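PDB 2PBZ: hypothetical protein from Thermococcus kodakarensis, which probably acts as an ATP-dependent ligase of purine biosynthesis, forming a carbon-nitrogen bond on the pathway to IMP. Local coordinates for residues V169-H174 / L186-R192. Residues are numbered along the deposited sequence; the frame is centred on the assembly and turned at random.
Sequences VYLYVH and LLGVDER. With ATP (adenosine-5'-triphosphate), chain D.
The guanidinium of Arg192 lies flat over one face of the Tyr172 ring, the two planes 20° apart and their centres 3.6 Å from each other, a cation-pi stack shifted toward the rim of the ring. The aliphatic part of the arginine covers the same face, with CD above the ring centre in a CH-pi contact. Bends at chi2 (-86°) and chi3 fold the Arg192 chain back over the tyrosine, and Asp190, two residues earlier on the same strand, fixes its rotation: NE and NH2 both grip Asp190 OD2 side-on, the NE to OD2 distance being 2.9 Å. NH2 has a second carboxylate in Asp270. With alanine in place of the arginine, Asp190 is likely to lose its charge partner and Tyr172 the cover over one face, leaving the ring freer to shift. That ring matters for the nucleotide, since Tyr172 OH donates a long hydrogen bond of 3.3 Å to ATP O1A. Strands 170-178 and 183-194 form a beta hairpin within an antiparallel sheet of what is, by family, an ATP-grasp domain. Tyr172 and Asp190 form a hydrogen-bonded pair, Tyr172 N meeting Asp190 O at 3.0 Å and Asp190 N returning to Tyr172 O at 2.9 Å. Tyr172, His174 and Asp190 share one face of the sheet, and the His174 ring turns its edge to the Asp190 CB. The other face carries Val173 and Val189; here Leu171 CD2 packs against Val189 CG1 at 4.0 Å. Toward the open end of the pairing, a water bridges Tyr170 O, to which it donates, and Arg192 N, from which it accepts, while the Tyr170 ring lies with one face under the ribose, ATP C2' standing 3.5 Å above its centre. Glu191, close to Val169 CG2 through OE2, directs OE1 to Arg215 of the second subunit.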
loop_
_atom_site.group_PDB
_atom_site.type_symbol
_atom_site.label_atom_id
_atom_site.label_comp_id
_atom_site.label_asym_id
_atom_site.label_seq_id
_atom_site.Cartn_x
_atom_site.Cartn_y
_atom_site.Cartn_z
ATOM N N VAL A 169 13.690 -0.444 -8.533
ATOM C CA VAL A 169 12.901 -1.130 -7.533
ATOM C C VAL A 169 13.565 -2.283 -6.783
ATOM O O VAL A 169 14.044 -3.278 -7.362
ATOM C CB VAL A 169 11.561 -1.636 -8.124
ATOM C CG1 VAL A 169 11.800 -2.704 -9.151
ATOM C CG2 VAL A 169 10.679 -2.155 -6.999
ATOM N N TYR A 170 13.574 -2.128 -5.466
ATOM C CA TYR A 170 14.133 -3.118 -4.574
ATOM C C TYR A 170 12.984 -3.846 -3.906
ATOM O O TYR A 170 12.146 -3.252 -3.227
ATOM C CB TYR A 170 15.068 -2.448 -3.567
ATOM C CG TYR A 170 16.404 -2.187 -4.211
ATOM C CD1 TYR A 170 16.535 -1.233 -5.221
ATOM C CD2 TYR A 170 17.507 -2.994 -3.922
ATOM C CE1 TYR A 170 17.723 -1.095 -5.936
ATOM C CE2 TYR A 170 18.698 -2.865 -4.635
ATOM C CZ TYR A 170 18.800 -1.921 -5.643
ATOM O OH TYR A 170 19.958 -1.829 -6.378
ATOM N N LEU A 171 12.960 -5.152 -4.142
ATOM C CA LEU A 171 11.915 -6.020 -3.645
ATOM C C LEU A 171 12.373 -6.962 -2.558
ATOM O O LEU A 171 13.427 -7.579 -2.646
ATOM C CB LEU A 171 11.354 -6.811 -4.821
ATOM C CG LEU A 171 10.877 -5.896 -5.954
ATOM C CD1 LEU A 171 10.708 -6.721 -7.230
ATOM C CD2 LEU A 171 9.571 -5.205 -5.554
ATOM N N TYR A 172 11.549 -7.076 -1.534
ATOM C CA TYR A 172 11.859 -7.930 -0.410
ATOM C C TYR A 172 10.806 -9.028 -0.330
ATOM O O TYR A 172 9.679 -8.806 0.104
ATOM C CB TYR A 172 11.924 -7.074 0.863
ATOM C CG TYR A 172 12.935 -5.961 0.734
ATOM C CD1 TYR A 172 12.685 -4.867 -0.095
ATOM C CD2 TYR A 172 14.187 -6.052 1.337
ATOM C CE1 TYR A 172 13.666 -3.897 -0.335
ATOM C CE2 TYR A 172 15.178 -5.080 1.109
ATOM C CZ TYR A 172 14.913 -4.008 0.265
ATOM O OH TYR A 172 15.896 -3.076 -0.004
ATOM N N VAL A 173 11.190 -10.221 -0.770
ATOM C CA VAL A 173 10.282 -11.352 -0.794
ATOM C C VAL A 173 10.268 -12.108 0.514
ATOM O O VAL A 173 11.299 -12.521 1.018
ATOM C CB VAL A 173 10.648 -12.317 -1.932
ATOM C CG1 VAL A 173 9.494 -13.297 -2.180
ATOM C CG2 VAL A 173 10.967 -11.519 -3.190
ATOM N N HIS A 174 9.081 -12.304 1.050
ATOM C CA HIS A 174 8.913 -12.994 2.314
ATOM C C HIS A 174 8.465 -14.443 2.116
ATOM O O HIS A 174 7.523 -14.718 1.364
ATOM C CB HIS A 174 7.888 -12.227 3.153
ATOM C CG HIS A 174 8.206 -10.769 3.287
ATOM N ND1 HIS A 174 9.242 -10.305 4.069
ATOM C CD2 HIS A 174 7.672 -9.680 2.684
ATOM C CE1 HIS A 174 9.335 -8.993 3.938
ATOM N NE2 HIS A 174 8.396 -8.589 3.102
ATOM N N LEU A 186 5.115 -18.476 -0.210
ATOM C CA LEU A 186 5.542 -17.148 -0.672
ATOM C C LEU A 186 4.393 -16.274 -0.165
ATOM O O LEU A 186 3.312 -16.258 -0.750
ATOM C CB LEU A 186 5.628 -17.134 -2.208
ATOM C CG LEU A 186 6.060 -15.941 -3.082
ATOM C CD1 LEU A 186 6.418 -14.755 -2.232
ATOM C CD2 LEU A 186 7.227 -16.356 -3.969
ATOM N N LEU A 187 4.633 -15.558 0.928
ATOM C CA LEU A 187 3.593 -14.763 1.556
ATOM C C LEU A 187 3.539 -13.258 1.359
ATOM O O LEU A 187 2.656 -12.603 1.875
ATOM C CB LEU A 187 3.573 -15.082 3.055
ATOM C CG LEU A 187 3.273 -16.565 3.312
ATOM C CD1 LEU A 187 3.391 -16.867 4.770
ATOM C CD2 LEU A 187 1.880 -16.908 2.827
ATOM N N GLY A 188 4.463 -12.695 0.612
ATOM C CA GLY A 188 4.393 -11.270 0.398
ATOM C C GLY A 188 5.619 -10.680 -0.242
ATOM O O GLY A 188 6.673 -11.310 -0.317
ATOM N N VAL A 189 5.459 -9.462 -0.732
ATOM C CA VAL A 189 6.558 -8.737 -1.334
ATOM C C VAL A 189 6.463 -7.320 -0.800
ATOM O O VAL A 189 5.461 -6.631 -0.946
ATOM C CB VAL A 189 6.502 -8.699 -2.873
ATOM C CG1 VAL A 189 7.744 -7.994 -3.393
ATOM C CG2 VAL A 189 6.406 -10.112 -3.436
ATOM N N ASP A 190 7.553 -6.909 -0.185
ATOM C CA ASP A 190 7.669 -5.627 0.433
ATOM C C ASP A 190 8.540 -4.690 -0.388
ATOM O O ASP A 190 9.312 -5.112 -1.235
ATOM C CB ASP A 190 8.272 -5.847 1.824
ATOM C CG ASP A 190 8.568 -4.567 2.537
ATOM O OD1 ASP A 190 7.593 -3.848 2.869
ATOM O OD2 ASP A 190 9.771 -4.277 2.757
ATOM N N GLU A 191 8.386 -3.404 -0.117
ATOM C CA GLU A 191 9.161 -2.346 -0.747
ATOM C C GLU A 191 9.492 -1.382 0.394
ATOM O O GLU A 191 8.586 -0.943 1.097
ATOM C CB GLU A 191 8.317 -1.655 -1.809
ATOM C CG GLU A 191 8.971 -0.452 -2.436
ATOM C CD GLU A 191 8.307 -0.063 -3.748
ATOM O OE1 GLU A 191 7.069 0.168 -3.753
ATOM O OE2 GLU A 191 9.045 0.000 -4.763
ATOM N N ARG A 192 10.773 -1.078 0.595
ATOM C CA ARG A 192 11.189 -0.191 1.680
ATOM C C ARG A 192 10.902 1.296 1.444
ATOM O O ARG A 192 10.929 1.789 0.305
ATOM C CB ARG A 192 12.699 -0.327 1.951
ATOM C CG ARG A 192 13.238 -1.741 2.087
ATOM C CD ARG A 192 13.130 -2.290 3.494
ATOM N NE ARG A 192 12.434 -3.569 3.514
ATOM C CZ ARG A 192 12.961 -4.709 3.944
ATOM N NH1 ARG A 192 14.210 -4.740 4.394
ATOM N NH2 ARG A 192 12.225 -5.807 3.930
HETATM P PG ATP D . 21.527 -3.710 7.159
HETATM O O1G ATP D . 22.483 -4.801 6.695
HETATM O O2G ATP D . 22.263 -2.846 8.367
HETATM O O3G ATP D . 20.139 -4.373 7.729
HETATM P PB ATP D . 20.442 -3.543 4.686
HETATM O O1B ATP D . 21.349 -4.603 4.183
HETATM O O2B ATP D . 19.051 -4.197 5.211
HETATM O O3B ATP D . 21.171 -2.721 5.901
HETATM P PA ATP D . 19.410 -2.915 2.150
HETATM O O1A ATP D . 18.088 -3.540 2.384
HETATM O O2A ATP D . 20.367 -3.922 1.342
HETATM O O3A ATP D . 20.150 -2.429 3.551
HETATM O "O5'" ATP D . 19.261 -1.510 1.376
HETATM C "C5'" ATP D . 18.564 -1.644 0.175
HETATM C "C4'" ATP D . 18.490 -0.222 -0.365
HETATM O "O4'" ATP D . 19.821 0.344 -0.610
HETATM C "C3'" ATP D . 17.686 -0.134 -1.662
HETATM O "O3'" ATP D . 16.570 0.694 -1.456
HETATM C "C2'" ATP D . 18.618 0.431 -2.710
HETATM O "O2'" ATP D . 18.112 1.688 -3.197
HETATM C "C1'" ATP D . 19.991 0.581 -2.029
HETATM N N9 ATP D . 20.901 -0.410 -2.647
HETATM C C8 ATP D . 21.291 -1.632 -2.134
HETATM N N7 ATP D . 22.095 -2.232 -2.947
HETATM C C5 ATP D . 22.276 -1.452 -4.046
HETATM C C6 ATP D . 23.037 -1.560 -5.252
HETATM N N6 ATP D . 23.812 -2.701 -5.482
HETATM N N1 ATP D . 22.974 -0.533 -6.170
HETATM C C2 ATP D . 22.230 0.571 -5.958
HETATM N N3 ATP D . 21.512 0.705 -4.832
HETATM C C4 ATP D . 21.517 -0.262 -3.866
HETATM O O HOH W 1 12.231 -0.812 -1.703
#